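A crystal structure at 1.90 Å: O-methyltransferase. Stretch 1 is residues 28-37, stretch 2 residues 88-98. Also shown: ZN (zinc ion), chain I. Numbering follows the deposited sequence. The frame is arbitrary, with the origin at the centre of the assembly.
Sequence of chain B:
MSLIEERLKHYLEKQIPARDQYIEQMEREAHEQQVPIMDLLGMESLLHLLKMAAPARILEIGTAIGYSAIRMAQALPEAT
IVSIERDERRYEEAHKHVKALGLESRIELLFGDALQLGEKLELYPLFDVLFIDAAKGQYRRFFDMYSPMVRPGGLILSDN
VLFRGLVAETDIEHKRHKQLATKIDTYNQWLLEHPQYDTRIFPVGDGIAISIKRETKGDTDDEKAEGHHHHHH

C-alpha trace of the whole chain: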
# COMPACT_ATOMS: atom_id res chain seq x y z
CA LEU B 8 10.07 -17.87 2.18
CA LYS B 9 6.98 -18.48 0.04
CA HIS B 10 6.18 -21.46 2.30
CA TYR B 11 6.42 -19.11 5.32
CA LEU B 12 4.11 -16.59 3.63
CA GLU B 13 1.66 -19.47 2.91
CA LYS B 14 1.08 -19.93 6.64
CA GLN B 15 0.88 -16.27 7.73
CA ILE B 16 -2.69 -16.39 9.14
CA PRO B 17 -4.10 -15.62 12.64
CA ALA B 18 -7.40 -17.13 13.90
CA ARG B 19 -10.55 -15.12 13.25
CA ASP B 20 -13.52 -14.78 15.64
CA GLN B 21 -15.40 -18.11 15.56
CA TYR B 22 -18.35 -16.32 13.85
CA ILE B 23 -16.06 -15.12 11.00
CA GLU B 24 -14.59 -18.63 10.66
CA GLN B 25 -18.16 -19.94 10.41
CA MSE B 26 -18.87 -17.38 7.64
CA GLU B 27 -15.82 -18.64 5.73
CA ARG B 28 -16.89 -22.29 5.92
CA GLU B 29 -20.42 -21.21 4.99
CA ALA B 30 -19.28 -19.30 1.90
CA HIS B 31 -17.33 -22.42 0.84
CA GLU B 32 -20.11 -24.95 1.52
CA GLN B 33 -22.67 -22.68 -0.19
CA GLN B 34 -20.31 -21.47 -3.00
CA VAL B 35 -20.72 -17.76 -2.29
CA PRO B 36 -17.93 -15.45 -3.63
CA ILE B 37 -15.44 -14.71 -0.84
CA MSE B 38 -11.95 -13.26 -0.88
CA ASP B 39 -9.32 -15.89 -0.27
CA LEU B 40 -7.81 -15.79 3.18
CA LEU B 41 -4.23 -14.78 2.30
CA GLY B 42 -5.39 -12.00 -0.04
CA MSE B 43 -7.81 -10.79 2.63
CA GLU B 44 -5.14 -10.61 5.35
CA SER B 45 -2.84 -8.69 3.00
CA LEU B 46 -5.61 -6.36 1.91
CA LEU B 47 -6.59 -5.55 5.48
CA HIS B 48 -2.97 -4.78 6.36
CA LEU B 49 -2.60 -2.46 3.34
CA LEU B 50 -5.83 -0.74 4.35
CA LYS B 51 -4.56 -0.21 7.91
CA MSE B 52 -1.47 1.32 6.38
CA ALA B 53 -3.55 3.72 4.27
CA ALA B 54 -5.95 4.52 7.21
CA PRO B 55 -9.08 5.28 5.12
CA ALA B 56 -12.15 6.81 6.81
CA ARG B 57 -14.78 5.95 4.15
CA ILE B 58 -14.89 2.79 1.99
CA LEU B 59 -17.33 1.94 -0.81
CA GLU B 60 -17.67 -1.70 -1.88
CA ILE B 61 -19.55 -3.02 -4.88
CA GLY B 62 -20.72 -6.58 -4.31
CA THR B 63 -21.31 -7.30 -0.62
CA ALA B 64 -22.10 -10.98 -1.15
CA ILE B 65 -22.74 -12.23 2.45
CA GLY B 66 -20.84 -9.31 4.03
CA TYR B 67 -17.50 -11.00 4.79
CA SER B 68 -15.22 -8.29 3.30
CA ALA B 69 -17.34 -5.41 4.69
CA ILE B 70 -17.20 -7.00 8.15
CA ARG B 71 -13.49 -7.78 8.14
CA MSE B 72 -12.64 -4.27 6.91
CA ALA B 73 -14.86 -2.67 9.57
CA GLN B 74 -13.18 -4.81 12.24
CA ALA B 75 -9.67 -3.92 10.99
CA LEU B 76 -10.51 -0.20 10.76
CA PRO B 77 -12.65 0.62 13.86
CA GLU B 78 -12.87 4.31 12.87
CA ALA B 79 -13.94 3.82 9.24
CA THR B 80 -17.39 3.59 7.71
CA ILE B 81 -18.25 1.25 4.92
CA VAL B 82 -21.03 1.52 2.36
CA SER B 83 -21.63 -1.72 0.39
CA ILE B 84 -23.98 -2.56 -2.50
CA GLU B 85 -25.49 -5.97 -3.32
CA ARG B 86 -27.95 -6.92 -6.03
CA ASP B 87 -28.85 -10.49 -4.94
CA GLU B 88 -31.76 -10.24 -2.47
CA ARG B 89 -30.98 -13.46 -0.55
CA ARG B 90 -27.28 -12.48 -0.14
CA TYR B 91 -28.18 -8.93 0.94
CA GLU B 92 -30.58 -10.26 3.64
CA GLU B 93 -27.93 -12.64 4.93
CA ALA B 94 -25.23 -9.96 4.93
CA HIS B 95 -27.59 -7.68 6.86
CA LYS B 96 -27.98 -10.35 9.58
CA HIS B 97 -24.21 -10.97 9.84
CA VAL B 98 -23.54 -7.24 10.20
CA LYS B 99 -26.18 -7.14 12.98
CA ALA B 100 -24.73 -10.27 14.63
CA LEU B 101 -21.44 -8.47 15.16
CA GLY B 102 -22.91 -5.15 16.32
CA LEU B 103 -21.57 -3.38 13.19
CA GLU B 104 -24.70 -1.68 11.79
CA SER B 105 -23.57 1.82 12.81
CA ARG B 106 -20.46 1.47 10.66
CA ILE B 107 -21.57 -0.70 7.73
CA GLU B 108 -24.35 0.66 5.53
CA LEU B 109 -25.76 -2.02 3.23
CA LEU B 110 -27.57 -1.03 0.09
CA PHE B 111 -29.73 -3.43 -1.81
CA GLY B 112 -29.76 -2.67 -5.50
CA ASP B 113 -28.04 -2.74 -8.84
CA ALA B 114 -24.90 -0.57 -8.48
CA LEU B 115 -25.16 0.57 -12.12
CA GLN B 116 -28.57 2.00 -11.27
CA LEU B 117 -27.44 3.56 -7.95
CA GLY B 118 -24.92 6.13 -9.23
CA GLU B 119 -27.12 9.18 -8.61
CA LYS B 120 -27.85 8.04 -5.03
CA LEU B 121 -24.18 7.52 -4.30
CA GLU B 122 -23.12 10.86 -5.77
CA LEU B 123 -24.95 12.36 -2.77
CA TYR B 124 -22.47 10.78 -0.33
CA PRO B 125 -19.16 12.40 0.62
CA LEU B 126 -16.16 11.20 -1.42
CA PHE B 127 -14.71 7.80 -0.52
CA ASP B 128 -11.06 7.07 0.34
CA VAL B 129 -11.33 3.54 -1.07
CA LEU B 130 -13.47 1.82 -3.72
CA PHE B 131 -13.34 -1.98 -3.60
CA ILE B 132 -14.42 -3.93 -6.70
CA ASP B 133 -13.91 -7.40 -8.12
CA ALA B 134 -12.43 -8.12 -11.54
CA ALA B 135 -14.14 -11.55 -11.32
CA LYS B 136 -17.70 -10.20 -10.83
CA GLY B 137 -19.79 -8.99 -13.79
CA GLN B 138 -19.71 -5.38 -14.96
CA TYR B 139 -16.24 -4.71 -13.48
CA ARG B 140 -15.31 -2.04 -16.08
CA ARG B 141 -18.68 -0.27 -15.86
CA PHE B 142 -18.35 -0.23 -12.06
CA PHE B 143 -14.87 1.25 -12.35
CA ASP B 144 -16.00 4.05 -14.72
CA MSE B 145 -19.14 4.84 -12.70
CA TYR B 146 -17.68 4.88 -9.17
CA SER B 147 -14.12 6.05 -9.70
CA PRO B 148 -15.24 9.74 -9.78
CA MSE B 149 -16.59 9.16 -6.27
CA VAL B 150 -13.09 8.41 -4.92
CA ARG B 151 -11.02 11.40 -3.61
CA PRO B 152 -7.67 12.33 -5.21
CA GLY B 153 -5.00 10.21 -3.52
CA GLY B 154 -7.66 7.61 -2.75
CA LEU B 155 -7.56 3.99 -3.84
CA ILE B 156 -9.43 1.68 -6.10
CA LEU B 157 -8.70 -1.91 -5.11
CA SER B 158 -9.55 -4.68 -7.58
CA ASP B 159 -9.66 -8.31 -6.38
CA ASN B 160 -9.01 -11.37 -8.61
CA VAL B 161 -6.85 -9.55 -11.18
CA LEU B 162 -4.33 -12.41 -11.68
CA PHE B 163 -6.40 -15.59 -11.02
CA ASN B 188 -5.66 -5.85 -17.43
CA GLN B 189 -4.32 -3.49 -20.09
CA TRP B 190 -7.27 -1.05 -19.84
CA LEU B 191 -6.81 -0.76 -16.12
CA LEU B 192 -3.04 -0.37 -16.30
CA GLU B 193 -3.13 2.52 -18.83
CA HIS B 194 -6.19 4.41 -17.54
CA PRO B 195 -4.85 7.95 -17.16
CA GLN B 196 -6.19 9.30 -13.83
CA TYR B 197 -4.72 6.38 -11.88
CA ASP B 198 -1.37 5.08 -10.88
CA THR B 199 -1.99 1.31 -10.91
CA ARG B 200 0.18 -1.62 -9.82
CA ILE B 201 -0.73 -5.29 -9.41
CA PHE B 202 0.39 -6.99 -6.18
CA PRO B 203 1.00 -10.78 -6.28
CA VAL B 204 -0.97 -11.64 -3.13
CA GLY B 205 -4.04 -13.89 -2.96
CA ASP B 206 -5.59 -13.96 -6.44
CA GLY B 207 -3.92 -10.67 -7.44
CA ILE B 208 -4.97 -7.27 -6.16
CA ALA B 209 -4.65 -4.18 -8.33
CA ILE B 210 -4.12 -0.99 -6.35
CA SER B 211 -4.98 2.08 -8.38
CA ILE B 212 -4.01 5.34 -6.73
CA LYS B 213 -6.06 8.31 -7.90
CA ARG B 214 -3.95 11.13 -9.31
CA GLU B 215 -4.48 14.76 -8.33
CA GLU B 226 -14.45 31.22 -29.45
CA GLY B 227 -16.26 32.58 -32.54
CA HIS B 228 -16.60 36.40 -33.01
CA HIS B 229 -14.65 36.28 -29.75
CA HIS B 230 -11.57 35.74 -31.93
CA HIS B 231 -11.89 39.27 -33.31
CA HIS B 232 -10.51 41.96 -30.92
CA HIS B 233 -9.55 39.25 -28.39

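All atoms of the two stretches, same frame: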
# COMPACT_ATOMS: atom_id res chain seq x y z
N ARG B 28 -16.46 -20.93 6.24
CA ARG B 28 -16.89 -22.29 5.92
C ARG B 28 -18.23 -22.28 5.21
O ARG B 28 -18.46 -23.07 4.28
CB ARG B 28 -16.95 -23.17 7.17
CG ARG B 28 -15.57 -23.62 7.68
CD ARG B 28 -15.72 -24.73 8.75
NE ARG B 28 -16.58 -24.29 9.86
CZ ARG B 28 -16.17 -23.53 10.88
NH1 ARG B 28 -14.91 -23.12 10.97
NH2 ARG B 28 -17.03 -23.17 11.82
N GLU B 29 -19.12 -21.38 5.62
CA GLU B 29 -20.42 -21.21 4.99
C GLU B 29 -20.35 -20.76 3.52
O GLU B 29 -21.09 -21.27 2.67
CB GLU B 29 -21.24 -20.19 5.75
CG GLU B 29 -22.67 -20.14 5.28
CD GLU B 29 -23.36 -18.82 5.57
OE1 GLU B 29 -23.31 -18.31 6.71
OE2 GLU B 29 -23.98 -18.30 4.63
N ALA B 30 -19.50 -19.78 3.25
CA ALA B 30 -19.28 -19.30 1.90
C ALA B 30 -18.81 -20.46 1.04
O ALA B 30 -19.29 -20.63 -0.10
CB ALA B 30 -18.24 -18.18 1.90
N HIS B 31 -17.86 -21.25 1.56
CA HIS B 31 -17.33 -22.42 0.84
C HIS B 31 -18.40 -23.48 0.59
O HIS B 31 -18.60 -23.89 -0.55
CB HIS B 31 -16.09 -23.03 1.53
CG HIS B 31 -15.67 -24.36 0.95
ND1 HIS B 31 -15.92 -25.55 1.60
CD2 HIS B 31 -15.05 -24.68 -0.21
CE1 HIS B 31 -15.47 -26.56 0.86
NE2 HIS B 31 -14.94 -26.06 -0.24
N GLU B 32 -19.08 -23.92 1.64
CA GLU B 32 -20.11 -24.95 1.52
C GLU B 32 -21.27 -24.52 0.61
O GLU B 32 -21.88 -25.37 -0.07
CB GLU B 32 -20.64 -25.39 2.90
CG GLU B 32 -21.48 -24.33 3.61
CD GLU B 32 -22.59 -24.89 4.48
OE1 GLU B 32 -22.64 -26.12 4.70
OE2 GLU B 32 -23.44 -24.09 4.94
N GLN B 33 -21.56 -23.23 0.60
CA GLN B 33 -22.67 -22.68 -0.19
C GLN B 33 -22.22 -21.99 -1.50
O GLN B 33 -23.05 -21.41 -2.22
CB GLN B 33 -23.52 -21.73 0.66
CG GLN B 33 -23.99 -22.30 2.02
CD GLN B 33 -25.17 -23.28 1.93
OE1 GLN B 33 -25.13 -24.38 2.52
NE2 GLN B 33 -26.22 -22.89 1.22
N GLN B 34 -20.91 -22.05 -1.79
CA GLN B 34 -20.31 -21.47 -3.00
C GLN B 34 -20.70 -19.99 -3.25
O GLN B 34 -21.14 -19.59 -4.33
CB GLN B 34 -20.51 -22.38 -4.23
CG GLN B 34 -19.69 -23.69 -4.12
CD GLN B 34 -18.18 -23.43 -4.11
OE1 GLN B 34 -17.52 -23.48 -3.06
NE2 GLN B 34 -17.63 -23.12 -5.28
N VAL B 35 -20.52 -19.18 -2.21
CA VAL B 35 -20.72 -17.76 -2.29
C VAL B 35 -19.34 -17.13 -2.46
O VAL B 35 -18.43 -17.47 -1.70
CB VAL B 35 -21.38 -17.24 -0.99
CG1 VAL B 35 -21.38 -15.73 -0.95
CG2 VAL B 35 -22.81 -17.78 -0.86
N PRO B 36 -19.18 -16.20 -3.43
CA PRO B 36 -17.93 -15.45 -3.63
C PRO B 36 -17.36 -14.89 -2.34
O PRO B 36 -18.07 -14.20 -1.62
CB PRO B 36 -18.38 -14.27 -4.51
CG PRO B 36 -19.47 -14.86 -5.36
CD PRO B 36 -20.20 -15.80 -4.42
N ILE B 37 -16.11 -15.20 -2.04
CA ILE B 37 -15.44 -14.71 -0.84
C ILE B 37 -13.99 -14.51 -1.20
O ILE B 37 -13.44 -15.29 -1.98
CB ILE B 37 -15.57 -15.72 0.35
CG1 ILE B 37 -14.98 -15.17 1.63
CG2 ILE B 37 -14.95 -17.08 0.02
CD1 ILE B 37 -15.35 -15.99 2.89
N GLU B 88 -30.94 -10.54 -3.65
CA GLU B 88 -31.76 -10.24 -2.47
C GLU B 88 -31.48 -11.16 -1.28
O GLU B 88 -31.41 -10.70 -0.13
CB GLU B 88 -33.27 -10.19 -2.78
CG GLU B 88 -34.07 -9.44 -1.73
CD GLU B 88 -35.46 -9.04 -2.20
OE1 GLU B 88 -36.02 -9.63 -3.16
OE2 GLU B 88 -36.05 -8.16 -1.53
N ARG B 89 -31.33 -12.46 -1.56
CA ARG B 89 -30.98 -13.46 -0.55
C ARG B 89 -29.61 -13.14 0.12
O ARG B 89 -29.48 -13.20 1.36
CB ARG B 89 -30.97 -14.83 -1.24
CG ARG B 89 -30.40 -16.02 -0.49
CD ARG B 89 -30.77 -17.30 -1.26
NE ARG B 89 -29.67 -18.28 -1.24
CZ ARG B 89 -29.68 -19.42 -0.55
NH1 ARG B 89 -30.73 -19.76 0.18
NH2 ARG B 89 -28.62 -20.22 -0.60
N ARG B 90 -28.60 -12.84 -0.69
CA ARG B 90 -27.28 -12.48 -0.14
C ARG B 90 -27.33 -11.22 0.71
O ARG B 90 -26.77 -11.20 1.81
CB ARG B 90 -26.21 -12.37 -1.23
CG ARG B 90 -25.89 -13.71 -1.86
CD ARG B 90 -24.85 -13.61 -2.94
NE ARG B 90 -24.61 -14.95 -3.51
CZ ARG B 90 -23.79 -15.22 -4.52
NH1 ARG B 90 -23.11 -14.26 -5.12
NH2 ARG B 90 -23.66 -16.47 -4.95
N TYR B 91 -28.01 -10.19 0.20
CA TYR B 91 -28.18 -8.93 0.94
C TYR B 91 -28.80 -9.16 2.33
O TYR B 91 -28.32 -8.61 3.33
CB TYR B 91 -29.00 -7.91 0.13
CG TYR B 91 -29.57 -6.80 0.97
CD1 TYR B 91 -28.79 -5.70 1.34
CD2 TYR B 91 -30.89 -6.87 1.43
CE1 TYR B 91 -29.34 -4.68 2.16
CE2 TYR B 91 -31.42 -5.88 2.23
CZ TYR B 91 -30.65 -4.79 2.59
OH TYR B 91 -31.24 -3.82 3.38
N GLU B 92 -29.87 -9.96 2.38
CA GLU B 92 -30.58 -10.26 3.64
C GLU B 92 -29.67 -11.01 4.59
O GLU B 92 -29.67 -10.75 5.80
CB GLU B 92 -31.87 -11.04 3.38
CG GLU B 92 -32.94 -10.24 2.62
CD GLU B 92 -33.53 -9.06 3.41
OE1 GLU B 92 -33.19 -8.88 4.60
OE2 GLU B 92 -34.37 -8.31 2.85
N GLU B 93 -28.86 -11.92 4.06
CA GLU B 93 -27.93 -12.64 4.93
C GLU B 93 -26.83 -11.72 5.46
O GLU B 93 -26.46 -11.77 6.64
CB GLU B 93 -27.30 -13.81 4.19
CG GLU B 93 -26.45 -14.64 5.16
CD GLU B 93 -25.82 -15.89 4.56
OE1 GLU B 93 -26.30 -16.38 3.49
OE2 GLU B 93 -24.83 -16.40 5.16
N ALA B 94 -26.26 -10.93 4.57
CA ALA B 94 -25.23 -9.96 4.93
C ALA B 94 -25.75 -9.02 6.01
O ALA B 94 -25.05 -8.70 6.94
CB ALA B 94 -24.81 -9.15 3.69
N HIS B 95 -27.01 -8.60 5.90
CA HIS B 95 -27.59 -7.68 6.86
C HIS B 95 -27.64 -8.32 8.27
O HIS B 95 -27.35 -7.67 9.26
CB HIS B 95 -28.97 -7.25 6.38
CG HIS B 95 -29.46 -5.98 6.98
ND1 HIS B 95 -30.44 -5.94 7.95
CD2 HIS B 95 -29.12 -4.69 6.74
CE1 HIS B 95 -30.69 -4.68 8.28
NE2 HIS B 95 -29.90 -3.90 7.56
N LYS B 96 -27.99 -9.60 8.32
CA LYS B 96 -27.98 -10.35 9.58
C LYS B 96 -26.58 -10.53 10.16
O LYS B 96 -26.37 -10.38 11.38
CB LYS B 96 -28.67 -11.72 9.41
CG LYS B 96 -30.15 -11.61 9.08
CD LYS B 96 -30.76 -12.97 8.83
CE LYS B 96 -32.28 -12.87 8.63
NZ LYS B 96 -32.56 -12.59 7.23
N HIS B 97 -25.60 -10.87 9.32
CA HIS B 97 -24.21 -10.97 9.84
C HIS B 97 -23.67 -9.65 10.40
O HIS B 97 -22.97 -9.62 11.42
CB HIS B 97 -23.29 -11.45 8.72
CG HIS B 97 -23.54 -12.87 8.35
ND1 HIS B 97 -23.43 -13.34 7.06
CD2 HIS B 97 -23.89 -13.93 9.11
CE1 HIS B 97 -23.71 -14.63 7.05
NE2 HIS B 97 -23.99 -15.01 8.28
N VAL B 98 -23.96 -8.57 9.72
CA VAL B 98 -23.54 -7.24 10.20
C VAL B 98 -24.18 -6.99 11.59
O VAL B 98 -23.51 -6.54 12.52
CB VAL B 98 -23.90 -6.15 9.16
CG1 VAL B 98 -23.81 -4.77 9.79
CG2 VAL B 98 -22.94 -6.25 7.95
ZN ZN I . -14.07 -26.97 -2.02

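Three residues carry most of this small contact, which buries 271 Å² over both sides: Arg90 and Glu93 on the helix of stretch 2, and Glu29 on the helical part of stretch 1. No hydrogen bond joins the two stretches, so the contact rests on packing and on a pair of glutamates whose oxygens bind a metal.

Arg90 covers the most surface. Its side chain is nearly fully extended, chi1 in m and chi2 and chi3 in t, and this reach carries the guanidinium across to the loop that follows the stretch 1 helix. The guanidinium lies flat beneath that loop: Val35 CA and Pro36 CD sit over one of its faces, with Pro36 CD 3.4 Å from Arg90 NH1 and Val35 CA 4.2 Å from Arg90 NH2. Farther back along the arginine, Val35 CG1 comes within 4.2 Å of Arg90 NE. A planar cation offers a flat, poorly hydrated face, and here aliphatic carbon covers one face. Gln34 O, 4.1 Å from Arg90 NH2, is too distant for a hydrogen bond.

The loop follows a Schellman motif at the end of the helix. Gln34 has positive phi (50°), and two backbone bonds reach back into the last turn, Val35 N to Ala30 O at 2.8 Å and Gln34 N to His31 O at 3.2 Å. Beyond the turn, Val35 has its CA-to-CB bond toward stretch 2, and Val35 CA lies 8.7 Å from Arg90 CA, the closest CA pair across the stretches.

Glu29 and Glu93 form the other centre. Both point toward the opposite stretch with chi1 and chi2 in t; both are extended, and their carboxylates meet. Glu29 OE2 lies 3.2 Å from Glu93 OE1, two acceptors of like charge, and Glu29 OE1 lies 2.9 Å from Glu93 OE2, where both oxygens bind a metal. A metal between carboxylates commonly offsets their repulsion, and that is consistent with the pairing here. His97, one turn beyond Glu93, borders the same site: Glu29 OE1 meets the edge of its ring, 3.7 Å from His97 CE1, while His97 ND1 is hydrogen-bonded elsewhere in the structure.

The design lesson is a division by position. Arg90, Glu93 and His97 follow one side of the stretch 2 helix, the arginine reaching the loop and the other two gathering round Glu29.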